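Local coordinates for protein insulinase family protease (Yersinia pestis, PDB 3GO9) that is predicted to be a protease of the insulinase (M16) family, though its substrate and enzymatic activity are not established, at residues S119-N122 against D126-K129; D130-L135 against M212-V217; L73-A78 against A107-D112; L142-Q147 against E197-F202; Y111-Y116 against A161-N166. One frame throughout, in Å; residues are numbered along the deposited sequence.

Contact 1: residues S119-N122 against D126-K129; sequences SLPN and DLLK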
# COMPACT_ATOMS: atom_id res chain seq x y z
N SER A 119 -14.21 -9.83 7.15
CA SER A 119 -14.48 -8.89 8.22
C SER A 119 -15.74 -9.41 8.89
O SER A 119 -16.80 -9.44 8.23
CB SER A 119 -14.79 -7.49 7.63
OG SER A 119 -15.28 -6.59 8.63
N LEU A 120 -15.62 -9.87 10.13
CA LEU A 120 -16.69 -10.56 10.81
C LEU A 120 -17.27 -9.67 11.88
O LEU A 120 -16.59 -8.87 12.52
CB LEU A 120 -16.18 -11.83 11.50
CG LEU A 120 -15.38 -12.77 10.64
CD1 LEU A 120 -14.92 -13.97 11.47
CD2 LEU A 120 -16.22 -13.20 9.44
N PRO A 121 -18.56 -9.86 12.18
CA PRO A 121 -19.03 -9.12 13.31
C PRO A 121 -18.39 -9.54 14.60
O PRO A 121 -17.95 -10.67 14.76
CB PRO A 121 -20.54 -9.45 13.36
CG PRO A 121 -20.77 -10.38 12.25
CD PRO A 121 -19.48 -10.90 11.75
N ASN A 122 -18.40 -8.63 15.56
CA ASN A 122 -17.88 -8.93 16.85
C ASN A 122 -18.74 -9.96 17.58
O ASN A 122 -19.93 -10.11 17.26
CB ASN A 122 -17.76 -7.65 17.69
CG ASN A 122 -16.53 -7.65 18.58
OD1 ASN A 122 -16.03 -8.71 19.04
ND2 ASN A 122 -15.98 -6.49 18.77
N ASP A 126 -19.08 -18.44 15.98
CA ASP A 126 -19.47 -19.30 14.92
C ASP A 126 -18.90 -18.82 13.62
O ASP A 126 -18.40 -19.64 12.83
CB ASP A 126 -20.98 -19.47 14.80
CG ASP A 126 -21.76 -18.17 14.75
OD1 ASP A 126 -21.38 -17.11 15.30
OD2 ASP A 126 -22.87 -18.26 14.21
N LEU A 127 -18.98 -17.52 13.38
CA LEU A 127 -18.51 -16.98 12.10
C LEU A 127 -16.97 -16.97 12.03
O LEU A 127 -16.39 -17.16 10.97
CB LEU A 127 -19.07 -15.57 11.81
CG LEU A 127 -20.54 -15.57 11.50
CD1 LEU A 127 -20.98 -14.10 11.44
CD2 LEU A 127 -20.82 -16.32 10.16
N LEU A 128 -16.31 -16.82 13.17
CA LEU A 128 -14.86 -16.97 13.21
C LEU A 128 -14.47 -18.38 12.81
O LEU A 128 -13.56 -18.54 11.99
CB LEU A 128 -14.30 -16.56 14.56
CG LEU A 128 -12.81 -16.80 14.76
CD1 LEU A 128 -11.98 -15.94 13.83
CD2 LEU A 128 -12.48 -16.46 16.20
N LYS A 129 -15.15 -19.39 13.36
CA LYS A 129 -14.90 -20.76 12.95
C LYS A 129 -15.13 -20.94 11.45
O LYS A 129 -14.31 -21.55 10.78
CB LYS A 129 -15.79 -21.74 13.75
CG LYS A 129 -15.73 -23.17 13.27
CD LYS A 129 -16.36 -24.16 14.26
CE LYS A 129 -16.70 -25.53 13.59
NZ LYS A 129 -18.03 -26.09 14.03

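Contact 2: residues D130-L135 against M212-V217; sequences DALAWL and MTLYVV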
# COMPACT_ATOMS: atom_id res chain seq x y z
N ASP A 130 -16.22 -20.40 10.94
CA ASP A 130 -16.55 -20.52 9.51
C ASP A 130 -15.50 -19.83 8.68
O ASP A 130 -15.08 -20.35 7.62
CB ASP A 130 -17.91 -19.94 9.17
CG ASP A 130 -19.06 -20.74 9.77
OD1 ASP A 130 -18.82 -21.89 10.19
OD2 ASP A 130 -20.19 -20.18 9.80
N ALA A 131 -15.07 -18.65 9.11
CA ALA A 131 -14.04 -17.92 8.36
C ALA A 131 -12.74 -18.73 8.26
O ALA A 131 -12.12 -18.84 7.20
CB ALA A 131 -13.75 -16.56 8.98
N LEU A 132 -12.31 -19.29 9.37
CA LEU A 132 -11.11 -20.09 9.34
C LEU A 132 -11.27 -21.34 8.47
O LEU A 132 -10.29 -21.77 7.83
CB LEU A 132 -10.66 -20.45 10.77
CG LEU A 132 -10.20 -19.29 11.66
CD1 LEU A 132 -9.77 -19.87 13.02
CD2 LEU A 132 -9.02 -18.51 11.06
N ALA A 133 -12.49 -21.89 8.43
CA ALA A 133 -12.78 -23.07 7.63
C ALA A 133 -12.72 -22.68 6.14
O ALA A 133 -12.14 -23.43 5.32
CB ALA A 133 -14.10 -23.60 8.02
N TRP A 134 -13.27 -21.52 5.78
CA TRP A 134 -13.26 -21.06 4.41
C TRP A 134 -11.80 -20.82 3.98
O TRP A 134 -11.37 -21.19 2.90
CB TRP A 134 -14.09 -19.79 4.17
CG TRP A 134 -14.18 -19.42 2.73
CD1 TRP A 134 -15.02 -19.98 1.80
CD2 TRP A 134 -13.36 -18.48 2.01
NE1 TRP A 134 -14.80 -19.41 0.56
CE2 TRP A 134 -13.80 -18.47 0.68
CE3 TRP A 134 -12.30 -17.63 2.37
CZ2 TRP A 134 -13.23 -17.67 -0.29
CZ3 TRP A 134 -11.76 -16.78 1.39
CH2 TRP A 134 -12.23 -16.84 0.07
N LEU A 135 -11.03 -20.20 4.86
CA LEU A 135 -9.65 -19.86 4.53
C LEU A 135 -8.78 -21.13 4.43
O LEU A 135 -7.88 -21.20 3.57
CB LEU A 135 -9.03 -18.91 5.55
CG LEU A 135 -9.61 -17.49 5.50
CD1 LEU A 135 -9.23 -16.72 6.79
CD2 LEU A 135 -9.16 -16.71 4.28
N MSE A 212 2.57 -18.32 2.97
CA MSE A 212 1.31 -17.78 3.51
C MSE A 212 1.49 -17.14 4.87
O MSE A 212 2.21 -17.65 5.72
CB MSE A 212 0.25 -18.87 3.67
CG MSE A 212 -0.03 -19.58 2.36
SE MSE A 212 -1.48 -20.83 2.57
CE MSE A 212 -1.58 -21.48 0.73
N THR A 213 0.76 -16.06 5.08
CA THR A 213 0.64 -15.43 6.39
C THR A 213 -0.79 -15.05 6.64
O THR A 213 -1.42 -14.33 5.81
CB THR A 213 1.48 -14.16 6.53
OG1 THR A 213 2.86 -14.44 6.16
CG2 THR A 213 1.44 -13.60 7.91
N LEU A 214 -1.29 -15.49 7.80
CA LEU A 214 -2.60 -15.06 8.26
C LEU A 214 -2.49 -13.95 9.29
O LEU A 214 -1.68 -14.06 10.22
CB LEU A 214 -3.35 -16.24 8.90
CG LEU A 214 -4.73 -15.93 9.48
CD1 LEU A 214 -5.78 -15.67 8.43
CD2 LEU A 214 -5.17 -17.09 10.42
N TYR A 215 -3.25 -12.88 9.10
CA TYR A 215 -3.28 -11.79 10.05
C TYR A 215 -4.69 -11.67 10.61
O TYR A 215 -5.66 -11.83 9.89
CB TYR A 215 -2.97 -10.43 9.38
CG TYR A 215 -1.66 -10.34 8.64
CD1 TYR A 215 -0.58 -9.68 9.22
CD2 TYR A 215 -1.54 -10.84 7.39
CE1 TYR A 215 0.66 -9.61 8.55
CE2 TYR A 215 -0.34 -10.80 6.72
CZ TYR A 215 0.75 -10.15 7.32
OH TYR A 215 1.97 -10.06 6.62
N VAL A 216 -4.80 -11.38 11.92
CA VAL A 216 -6.06 -11.22 12.57
C VAL A 216 -5.94 -9.98 13.46
O VAL A 216 -4.99 -9.89 14.30
CB VAL A 216 -6.43 -12.42 13.46
CG1 VAL A 216 -7.77 -12.22 14.22
CG2 VAL A 216 -6.46 -13.72 12.62
N VAL A 217 -6.94 -9.11 13.37
CA VAL A 217 -7.04 -7.96 14.28
C VAL A 217 -8.44 -7.93 14.88
O VAL A 217 -9.43 -7.92 14.13
CB VAL A 217 -6.86 -6.65 13.52
CG1 VAL A 217 -7.10 -5.42 14.43
CG2 VAL A 217 -5.42 -6.60 12.90

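Contact 3: residues L73-A78 against A107-D112; sequences LLPRLA and AITSYD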
# COMPACT_ATOMS: atom_id res chain seq x y z
N LEU A 73 -7.97 -16.43 -11.17
CA LEU A 73 -9.13 -17.34 -11.24
C LEU A 73 -9.35 -18.12 -9.95
O LEU A 73 -10.48 -18.32 -9.49
CB LEU A 73 -9.04 -18.31 -12.42
CG LEU A 73 -10.17 -19.32 -12.61
CD1 LEU A 73 -11.49 -18.65 -12.69
CD2 LEU A 73 -9.93 -20.18 -13.83
N LEU A 74 -8.25 -18.57 -9.33
CA LEU A 74 -8.34 -19.46 -8.16
C LEU A 74 -9.27 -18.89 -7.10
O LEU A 74 -10.12 -19.62 -6.62
CB LEU A 74 -6.95 -19.79 -7.59
CG LEU A 74 -5.97 -20.60 -8.44
CD1 LEU A 74 -4.57 -20.67 -7.78
CD2 LEU A 74 -6.56 -21.98 -8.72
N PRO A 75 -9.13 -17.62 -6.70
CA PRO A 75 -10.02 -17.19 -5.64
C PRO A 75 -11.48 -17.14 -6.03
O PRO A 75 -12.34 -17.28 -5.13
CB PRO A 75 -9.50 -15.78 -5.28
CG PRO A 75 -8.53 -15.45 -6.28
CD PRO A 75 -8.10 -16.60 -7.00
N ARG A 76 -11.78 -16.96 -7.32
CA ARG A 76 -13.18 -16.99 -7.72
C ARG A 76 -13.79 -18.40 -7.48
O ARG A 76 -14.97 -18.56 -7.13
CB ARG A 76 -13.31 -16.59 -9.19
CG ARG A 76 -14.75 -16.19 -9.51
CD ARG A 76 -14.91 -15.86 -10.97
NE ARG A 76 -14.20 -14.66 -11.42
CZ ARG A 76 -14.46 -14.08 -12.59
NH1 ARG A 76 -15.38 -14.60 -13.39
NH2 ARG A 76 -13.77 -13.01 -12.99
N LEU A 77 -12.98 -19.42 -7.66
CA LEU A 77 -13.41 -20.80 -7.39
C LEU A 77 -13.89 -20.98 -5.91
O LEU A 77 -14.92 -21.61 -5.68
CB LEU A 77 -12.32 -21.82 -7.76
CG LEU A 77 -11.85 -21.75 -9.17
CD1 LEU A 77 -10.72 -22.84 -9.37
CD2 LEU A 77 -12.96 -21.93 -10.23
N ALA A 78 -13.13 -20.41 -4.99
CA ALA A 78 -13.35 -20.45 -3.58
C ALA A 78 -14.71 -19.81 -3.21
O ALA A 78 -15.28 -20.14 -2.16
CB ALA A 78 -12.17 -19.77 -2.78
N ALA A 107 -11.18 -11.22 -2.51
CA ALA A 107 -9.77 -11.38 -2.81
C ALA A 107 -9.31 -10.32 -3.79
O ALA A 107 -10.08 -9.79 -4.59
CB ALA A 107 -9.47 -12.74 -3.39
N ILE A 108 -8.04 -10.00 -3.64
CA ILE A 108 -7.30 -9.10 -4.49
C ILE A 108 -6.10 -9.85 -4.97
O ILE A 108 -5.36 -10.42 -4.14
CB ILE A 108 -6.80 -7.85 -3.68
CG1 ILE A 108 -7.98 -7.04 -3.17
CG2 ILE A 108 -5.82 -6.99 -4.54
CD1 ILE A 108 -7.61 -6.03 -2.10
N THR A 109 -5.88 -9.90 -6.28
CA THR A 109 -4.67 -10.54 -6.78
C THR A 109 -3.76 -9.56 -7.49
O THR A 109 -4.21 -8.54 -8.01
CB THR A 109 -4.98 -11.72 -7.70
OG1 THR A 109 -5.40 -11.27 -8.96
CG2 THR A 109 -6.05 -12.64 -7.08
N SER A 110 -2.48 -9.84 -7.49
CA SER A 110 -1.53 -8.88 -7.98
C SER A 110 -0.36 -9.63 -8.62
O SER A 110 -0.49 -10.81 -8.98
CB SER A 110 -1.13 -7.95 -6.81
OG SER A 110 -0.29 -6.88 -7.22
N TYR A 111 0.75 -8.94 -8.84
CA TYR A 111 1.91 -9.52 -9.46
C TYR A 111 2.57 -10.57 -8.60
O TYR A 111 3.02 -11.57 -9.07
CB TYR A 111 2.89 -8.35 -9.77
CG TYR A 111 2.36 -7.42 -10.78
CD1 TYR A 111 2.41 -7.74 -12.15
CD2 TYR A 111 1.72 -6.23 -10.43
CE1 TYR A 111 1.84 -6.87 -13.10
CE2 TYR A 111 1.20 -5.37 -11.37
CZ TYR A 111 1.27 -5.69 -12.72
OH TYR A 111 0.71 -4.83 -13.67
N ASP A 112 2.67 -10.29 -7.29
CA ASP A 112 3.43 -11.13 -6.38
C ASP A 112 2.69 -11.57 -5.14
O ASP A 112 3.29 -12.21 -4.28
CB ASP A 112 4.80 -10.53 -6.00
CG ASP A 112 4.74 -9.28 -5.20
OD1 ASP A 112 3.63 -8.85 -4.85
OD2 ASP A 112 5.85 -8.70 -4.97

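Contact 4: residues L142-Q147 against E197-F202; sequences LAVSEQ and EKLKQF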
# COMPACT_ATOMS: atom_id res chain seq x y z
N LEU A 142 -8.85 -26.38 -2.23
CA LEU A 142 -9.63 -25.53 -3.17
C LEU A 142 -10.41 -26.42 -4.15
O LEU A 142 -9.89 -27.42 -4.63
CB LEU A 142 -8.70 -24.58 -3.92
CG LEU A 142 -9.38 -23.58 -4.85
CD1 LEU A 142 -10.19 -22.60 -4.03
CD2 LEU A 142 -8.34 -22.83 -5.74
N ALA A 143 -11.67 -26.06 -4.42
CA ALA A 143 -12.56 -26.85 -5.24
C ALA A 143 -12.30 -26.52 -6.71
O ALA A 143 -12.88 -25.61 -7.26
CB ALA A 143 -14.07 -26.59 -4.85
N VAL A 144 -11.37 -27.24 -7.32
CA VAL A 144 -10.95 -26.97 -8.68
C VAL A 144 -11.44 -28.15 -9.51
O VAL A 144 -10.93 -29.25 -9.43
CB VAL A 144 -9.40 -26.84 -8.78
CG1 VAL A 144 -9.01 -26.46 -10.23
CG2 VAL A 144 -8.86 -25.82 -7.77
N SER A 145 -12.50 -27.93 -10.26
CA SER A 145 -13.06 -28.96 -11.09
C SER A 145 -13.62 -28.37 -12.34
O SER A 145 -13.75 -27.15 -12.45
CB SER A 145 -14.18 -29.68 -10.33
OG SER A 145 -15.29 -28.81 -10.14
N GLU A 146 -13.99 -29.21 -13.32
CA GLU A 146 -14.63 -28.69 -14.52
C GLU A 146 -15.88 -27.91 -14.15
O GLU A 146 -16.18 -26.86 -14.72
CB GLU A 146 -14.99 -29.83 -15.48
CG GLU A 146 -13.81 -30.60 -16.04
CD GLU A 146 -13.10 -29.94 -17.24
OE1 GLU A 146 -12.12 -30.57 -17.72
OE2 GLU A 146 -13.49 -28.82 -17.71
N GLN A 147 -16.59 -28.41 -13.16
CA GLN A 147 -17.84 -27.81 -12.70
C GLN A 147 -17.63 -26.42 -12.09
O GLN A 147 -18.34 -25.47 -12.42
CB GLN A 147 -18.55 -28.73 -11.70
CG GLN A 147 -19.09 -30.02 -12.30
CD GLN A 147 -17.97 -30.96 -12.80
OE1 GLN A 147 -16.94 -31.16 -12.11
NE2 GLN A 147 -18.15 -31.50 -14.02
N GLU A 197 -6.71 -29.65 -15.24
CA GLU A 197 -5.62 -30.39 -14.59
C GLU A 197 -4.40 -29.48 -14.36
O GLU A 197 -3.78 -29.53 -13.29
CB GLU A 197 -5.28 -31.64 -15.39
CG GLU A 197 -6.46 -32.66 -15.43
CD GLU A 197 -6.80 -33.21 -14.07
OE1 GLU A 197 -5.88 -33.39 -13.24
OE2 GLU A 197 -8.01 -33.47 -13.82
N LYS A 198 -4.10 -28.64 -15.33
CA LYS A 198 -2.96 -27.74 -15.23
C LYS A 198 -3.24 -26.67 -14.18
O LYS A 198 -2.34 -26.23 -13.46
CB LYS A 198 -2.64 -27.06 -16.54
CG LYS A 198 -1.30 -26.34 -16.50
CD LYS A 198 -0.77 -25.98 -17.86
CE LYS A 198 0.12 -27.11 -18.43
NZ LYS A 198 0.97 -26.60 -19.54
N LEU A 199 -4.48 -26.24 -14.12
CA LEU A 199 -4.87 -25.28 -13.07
C LEU A 199 -4.66 -25.87 -11.67
O LEU A 199 -4.19 -25.17 -10.77
CB LEU A 199 -6.30 -24.83 -13.32
CG LEU A 199 -6.90 -23.83 -12.34
CD1 LEU A 199 -6.14 -22.50 -12.24
CD2 LEU A 199 -8.34 -23.56 -12.64
N LYS A 200 -5.04 -27.13 -11.47
CA LYS A 200 -4.90 -27.76 -10.16
C LYS A 200 -3.40 -27.89 -9.83
O LYS A 200 -2.99 -27.70 -8.72
CB LYS A 200 -5.51 -29.16 -10.17
CG LYS A 200 -6.99 -29.24 -10.35
CD LYS A 200 -7.42 -30.76 -10.30
CE LYS A 200 -8.69 -31.04 -11.10
NZ LYS A 200 -9.46 -32.19 -10.58
N GLN A 201 -2.60 -28.22 -10.83
CA GLN A 201 -1.17 -28.38 -10.63
C GLN A 201 -0.54 -27.05 -10.23
O GLN A 201 0.29 -26.98 -9.30
CB GLN A 201 -0.53 -28.91 -11.90
CG GLN A 201 -0.92 -30.35 -12.12
CD GLN A 201 -0.25 -30.96 -13.34
OE1 GLN A 201 -0.26 -30.39 -14.44
NE2 GLN A 201 0.34 -32.14 -13.14
N PHE A 202 -1.00 -25.97 -10.86
CA PHE A 202 -0.53 -24.62 -10.52
C PHE A 202 -0.87 -24.29 -9.09
O PHE A 202 -0.05 -23.80 -8.33
CB PHE A 202 -1.15 -23.58 -11.48
CG PHE A 202 -0.82 -22.17 -11.17
CD1 PHE A 202 0.30 -21.53 -11.71
CD2 PHE A 202 -1.66 -21.41 -10.42
CE1 PHE A 202 0.57 -20.21 -11.43
CE2 PHE A 202 -1.38 -20.11 -10.12
CZ PHE A 202 -0.28 -19.49 -10.64
O HOH W 1 -9.72 -31.95 -7.75

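Contact 5: residues Y111-Y116 against A161-N166; sequences YDFTLY and ATFPQN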
# COMPACT_ATOMS: atom_id res chain seq x y z
N TYR A 111 0.75 -8.94 -8.84
CA TYR A 111 1.91 -9.52 -9.46
C TYR A 111 2.57 -10.57 -8.60
O TYR A 111 3.02 -11.57 -9.07
CB TYR A 111 2.89 -8.35 -9.77
CG TYR A 111 2.36 -7.42 -10.78
CD1 TYR A 111 2.41 -7.74 -12.15
CD2 TYR A 111 1.72 -6.23 -10.43
CE1 TYR A 111 1.84 -6.87 -13.10
CE2 TYR A 111 1.20 -5.37 -11.37
CZ TYR A 111 1.27 -5.69 -12.72
OH TYR A 111 0.71 -4.83 -13.67
N ASP A 112 2.67 -10.29 -7.29
CA ASP A 112 3.43 -11.13 -6.38
C ASP A 112 2.69 -11.57 -5.14
O ASP A 112 3.29 -12.21 -4.28
CB ASP A 112 4.80 -10.53 -6.00
CG ASP A 112 4.74 -9.28 -5.20
OD1 ASP A 112 3.63 -8.85 -4.85
OD2 ASP A 112 5.85 -8.70 -4.97
N PHE A 113 1.39 -11.33 -5.10
CA PHE A 113 0.56 -11.79 -4.01
C PHE A 113 -0.89 -11.95 -4.40
O PHE A 113 -1.38 -11.36 -5.37
CB PHE A 113 0.67 -10.87 -2.75
CG PHE A 113 -0.00 -9.56 -2.89
CD1 PHE A 113 -1.35 -9.39 -2.53
CD2 PHE A 113 0.70 -8.45 -3.40
CE1 PHE A 113 -1.96 -8.16 -2.64
CE2 PHE A 113 0.04 -7.21 -3.58
CZ PHE A 113 -1.23 -7.06 -3.17
N THR A 114 -1.57 -12.75 -3.59
CA THR A 114 -3.05 -12.78 -3.50
C THR A 114 -3.44 -12.52 -2.05
O THR A 114 -2.88 -13.13 -1.12
CB THR A 114 -3.51 -14.17 -3.90
OG1 THR A 114 -3.14 -14.38 -5.26
CG2 THR A 114 -5.03 -14.36 -3.83
N LEU A 115 -4.45 -11.70 -1.84
CA LEU A 115 -4.87 -11.30 -0.50
C LEU A 115 -6.34 -11.65 -0.37
O LEU A 115 -7.18 -11.08 -1.11
CB LEU A 115 -4.69 -9.79 -0.31
CG LEU A 115 -5.29 -9.19 0.98
CD1 LEU A 115 -4.52 -9.72 2.15
CD2 LEU A 115 -5.25 -7.65 0.99
N TYR A 116 -6.66 -12.56 0.58
CA TYR A 116 -8.04 -12.90 0.95
C TYR A 116 -8.45 -12.09 2.17
O TYR A 116 -7.68 -11.99 3.11
CB TYR A 116 -8.17 -14.39 1.28
CG TYR A 116 -7.93 -15.29 0.08
CD1 TYR A 116 -8.92 -15.58 -0.78
CD2 TYR A 116 -6.65 -15.78 -0.22
CE1 TYR A 116 -8.73 -16.45 -1.84
CE2 TYR A 116 -6.43 -16.58 -1.36
CZ TYR A 116 -7.48 -16.92 -2.14
OH TYR A 116 -7.38 -17.67 -3.30
N ALA A 161 -10.56 -8.48 -7.28
CA ALA A 161 -9.92 -7.24 -7.64
C ALA A 161 -8.48 -7.45 -7.96
O ALA A 161 -7.91 -8.54 -7.72
CB ALA A 161 -10.05 -6.22 -6.50
N THR A 162 -7.87 -6.41 -8.49
CA THR A 162 -6.43 -6.43 -8.67
C THR A 162 -5.74 -5.36 -7.83
O THR A 162 -6.37 -4.43 -7.33
CB THR A 162 -6.07 -6.16 -10.15
OG1 THR A 162 -6.64 -4.91 -10.58
CG2 THR A 162 -6.62 -7.26 -11.07
N PHE A 163 -4.45 -5.52 -7.62
CA PHE A 163 -3.60 -4.42 -7.15
C PHE A 163 -2.46 -4.22 -8.15
O PHE A 163 -1.76 -5.19 -8.46
CB PHE A 163 -3.00 -4.67 -5.80
CG PHE A 163 -2.12 -3.54 -5.37
CD1 PHE A 163 -2.72 -2.35 -4.94
CD2 PHE A 163 -0.74 -3.59 -5.55
CE1 PHE A 163 -1.93 -1.26 -4.62
CE2 PHE A 163 0.06 -2.50 -5.23
CZ PHE A 163 -0.55 -1.33 -4.76
N PRO A 164 -2.25 -2.98 -8.66
CA PRO A 164 -3.09 -1.81 -8.53
C PRO A 164 -4.53 -2.09 -8.97
O PRO A 164 -4.83 -3.02 -9.75
CB PRO A 164 -2.40 -0.76 -9.45
CG PRO A 164 -0.96 -1.15 -9.39
CD PRO A 164 -1.04 -2.68 -9.43
N GLN A 165 -5.44 -1.27 -8.47
CA GLN A 165 -6.82 -1.47 -8.69
C GLN A 165 -7.24 -1.39 -10.16
O GLN A 165 -8.14 -2.12 -10.62
CB GLN A 165 -7.62 -0.49 -7.81
CG GLN A 165 -9.04 -0.46 -8.11
CD GLN A 165 -9.83 0.26 -7.01
OE1 GLN A 165 -10.98 -0.06 -6.74
NE2 GLN A 165 -9.18 1.24 -6.36
N ASN A 166 -6.54 -0.54 -10.93
CA ASN A 166 -6.83 -0.41 -12.33
C ASN A 166 -5.53 -0.57 -13.13
O ASN A 166 -4.72 0.35 -13.23
CB ASN A 166 -7.47 0.96 -12.66
CG ASN A 166 -7.74 1.13 -14.13
OD1 ASN A 166 -7.63 0.17 -14.93
ND2 ASN A 166 -8.15 2.35 -14.52

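Contact 1: residues S119-N122 against D126-K129
The CD1 methyl of Leu120 reaches over the backbone of the helix at Leu127 and Leu128. It lies 3.5 Å from Leu127 O and also 3.5 Å from Leu128 CA. The second distance is short for two carbons, so the fit here is tight. The same CD1 is 4.1 Å from Leu128 CB. Leu120 has CG anti to its carbonyl carbon (chi1 -52°), and this directs the branch at the helix. Its other methyl, CD2, comes no closer than 4.4 Å to Leu127 CB.

Beside it, Pro121 meets Leu127 through the CD and CG of its ring. Pro121 CD is 3.5 Å from Leu127 CD1, and the two side chains cross at about a right angle. The side chains that meet are all apolar.

The next shell positions the strand side. Leu120 is hydrogen-bonded through its backbone to Ile50 on the neighbouring strand, and its side chain also touches Leu52. Ser119 OG makes a hydrogen bond with Glu51 OE2. Near the helix start, Asp126 OD2 forms a salt bridge with Arg124.

Strand 114-120 thus runs through a short turn into helix 125-140, which folds back over the sheet. This is a beta-alpha connection with local strand-to-helix packing, here in the alpha/beta fold of an M16 domain.

Contact 2: residues D130-L135 against M212-V217
Leu214 meets Leu132 and Leu135 in a helix-on-sheet interface of the alpha/beta type. Helix 125-140 lies over one face of the seven-stranded mixed sheet, and strand 212-218 is an inner strand of that sheet.

Leu214 has the most surface buried here. Its CG is anti to the backbone N (chi1 178°), which sends the branch out from the strand towards the helix. Each methyl then has its own partner. Leu132 and Leu135 are three residues apart on the helix. Leu135 starts toward the strand, while Leu132 reaches Leu214 with the end of its side chain. Each crosses Leu214 at about a right angle. All three are buried and the contact is purely apolar. It is light, with about 95 Å² buried in total, and the nearest CA atoms, those of Leu135 and Leu214, are 9.3 Å apart.

Helix 222-233 closes in on the same group. Its Ile229 touches Leu214, its Gln228 touches Leu132 and its Phe233 touches Leu135. Tyr215, the next residue on the strand, instead packs on helix 388-401.

The closest pair is Leu135 CD1 with Leu214 CD1 at 4.0 Å. The second methyl of the strand residue, Leu214 CD2, lies 4.2 Å from Leu132 CD2.

Contact 3: residues L73-A78 against A107-D112
Pro75 lays its ring against the side chains of Ala107 and Thr109. Pro75 CB is 3.6 Å from Ala107 CB. Pro75 CG sits 4.1 Å from that same Ala107 methyl. It is also 3.8 Å from Thr109 CG2. Ala107 and Thr109 are two apart on strand 107-109, so both point to the helix, and the proline spans them.

Thr109 has OG1 between its backbone N and carbonyl carbon (chi1 75°). CG2 is thereby left to meet the proline, while the hydroxyl goes to His72 ND1 with a hydrogen bond. His72, with Asp158 and Ile160, forms a zinc site seen in the crystal. Thr109 is therefore a second-shell residue of that metal. Ile160 also packs against Pro75, Ala107 and Thr109.

Helix 70-80 is kinked here. Pro75 has no N-H to give, and Arg76 N makes only a weak bond, to Leu73 O. In active M16 peptidases the zinc helix carries an HxxEH motif. From His72 this chain reads HLLPR, so Pro75 and Arg76 appear to replace the glutamate and second histidine.

At the position of that glutamate, the general base of active members, lies an apolar ring packed on the strand. That chemistry is consistent with a site that departs from the classical M16 centre.

Contact 4: residues L142-Q147 against E197-F202
Val144 has CG1 anti to its backbone N (chi1 -176°), and Leu199 likewise has CG anti to its backbone N (chi1 180°). These torsions bring Val144 CG1 to 3.8 Å from Leu199 CD2. Lys200 turns the other way, with CG anti to its carbonyl carbon, and its chain then runs out extended past the valine.

The setting is the loop just before helix 146-153, packed on the side of helix 196-206. Ser145 is the N-cap, and its OG caps a backbone N of the first turn. Ala143 is the centre of an inverse gamma turn, which leads the chain to Val144.

Val144 has the largest share, about half of the buried surface. Its CG1 is only 3.4 Å from Lys200 CG, a tight carbon pair. The two side chains slide past each other in opposite directions. Leu199, which is buried, also packs on Phe70 and Leu74 of helix 70-80.

Near its end the lysine passes the carbonyl of Val144, with Lys200 CE 3.3 Å from Val144 O. Lys200 NZ has a long salt bridge with Glu197 OE2 (3.8 Å), one turn back on the same helix. A water joins the two segments, accepting a bond from Lys200 NZ at 2.9 Å and donating a weak one to Val144 O at 3.4 Å.

Contact 5: residues Y111-Y116 against A161-N166
Tyr111 and Phe113 meet Phe163 and Pro164 in two linked pairs, with Phe163 touching both aromatic rings. In the first, Tyr111 turns the edge of its ring to the proline. Pro164 CD lies near the ring plane, 4.0 Å from Tyr111 CE2, and the two side chains cross at about a right angle. Phe163 O comes up obliquely to the same ring, 4.1 Å from Tyr111 CD2.

In the second pair the phenylalanines approach obliquely. Phe113 CZ is 4.0 Å from Phe163 CB, and Phe113 CE2 is 4.2 Å from Phe163 CD2. Phe113 has CG between its backbone N and carbonyl carbon (chi1 73°), and from there its ring tip reaches the other segment.

Several features constrain the chain at Phe163 and Pro164. Their peptide bond is cis, and Pro164 CD lies over one face of the Phe163 ring, offset towards the rim. Thr162 OG1 donates a hydrogen bond of 2.7 Å to Pro164 O, tilted 15° from the carbonyl plane. Phe163 O is hydrogen-bonded to Ser110 OG. Beyond the contact, Tyr111 OH pairs with Trp172 NE1.

Strand 107-109 lies between strands 114-120 and 160-162 in the sheet. The contact therefore joins a loop entering one strand to the chain that follows from the edge strand 160-162. This is packing at the end of a mixed beta sheet, in the alpha/beta fold of the M16 family.

Overall arrangement
From the N terminus, contact 3 comes first and closes the loop from helix 70-80 to strand 107-109. Contact 5 opens where it ends, sharing Tyr111 and Asp112, and runs on to 161-166. Contact 1 lies wholly within that span and closes the short turn into helix 125-140. Contact 2 begins next on the same helix and closes far along the chain at strand 212-218. It therefore crosses contact 5. Contact 4 falls within the span of contact 2 and also crosses contact 5. Contacts 1, 2, 3 and 5 all reach the seven-stranded sheet. Contact 4 ties the start of helix 146-153 to helix 196-206 and touches contact 3 through Leu74, Leu77 and Ala78.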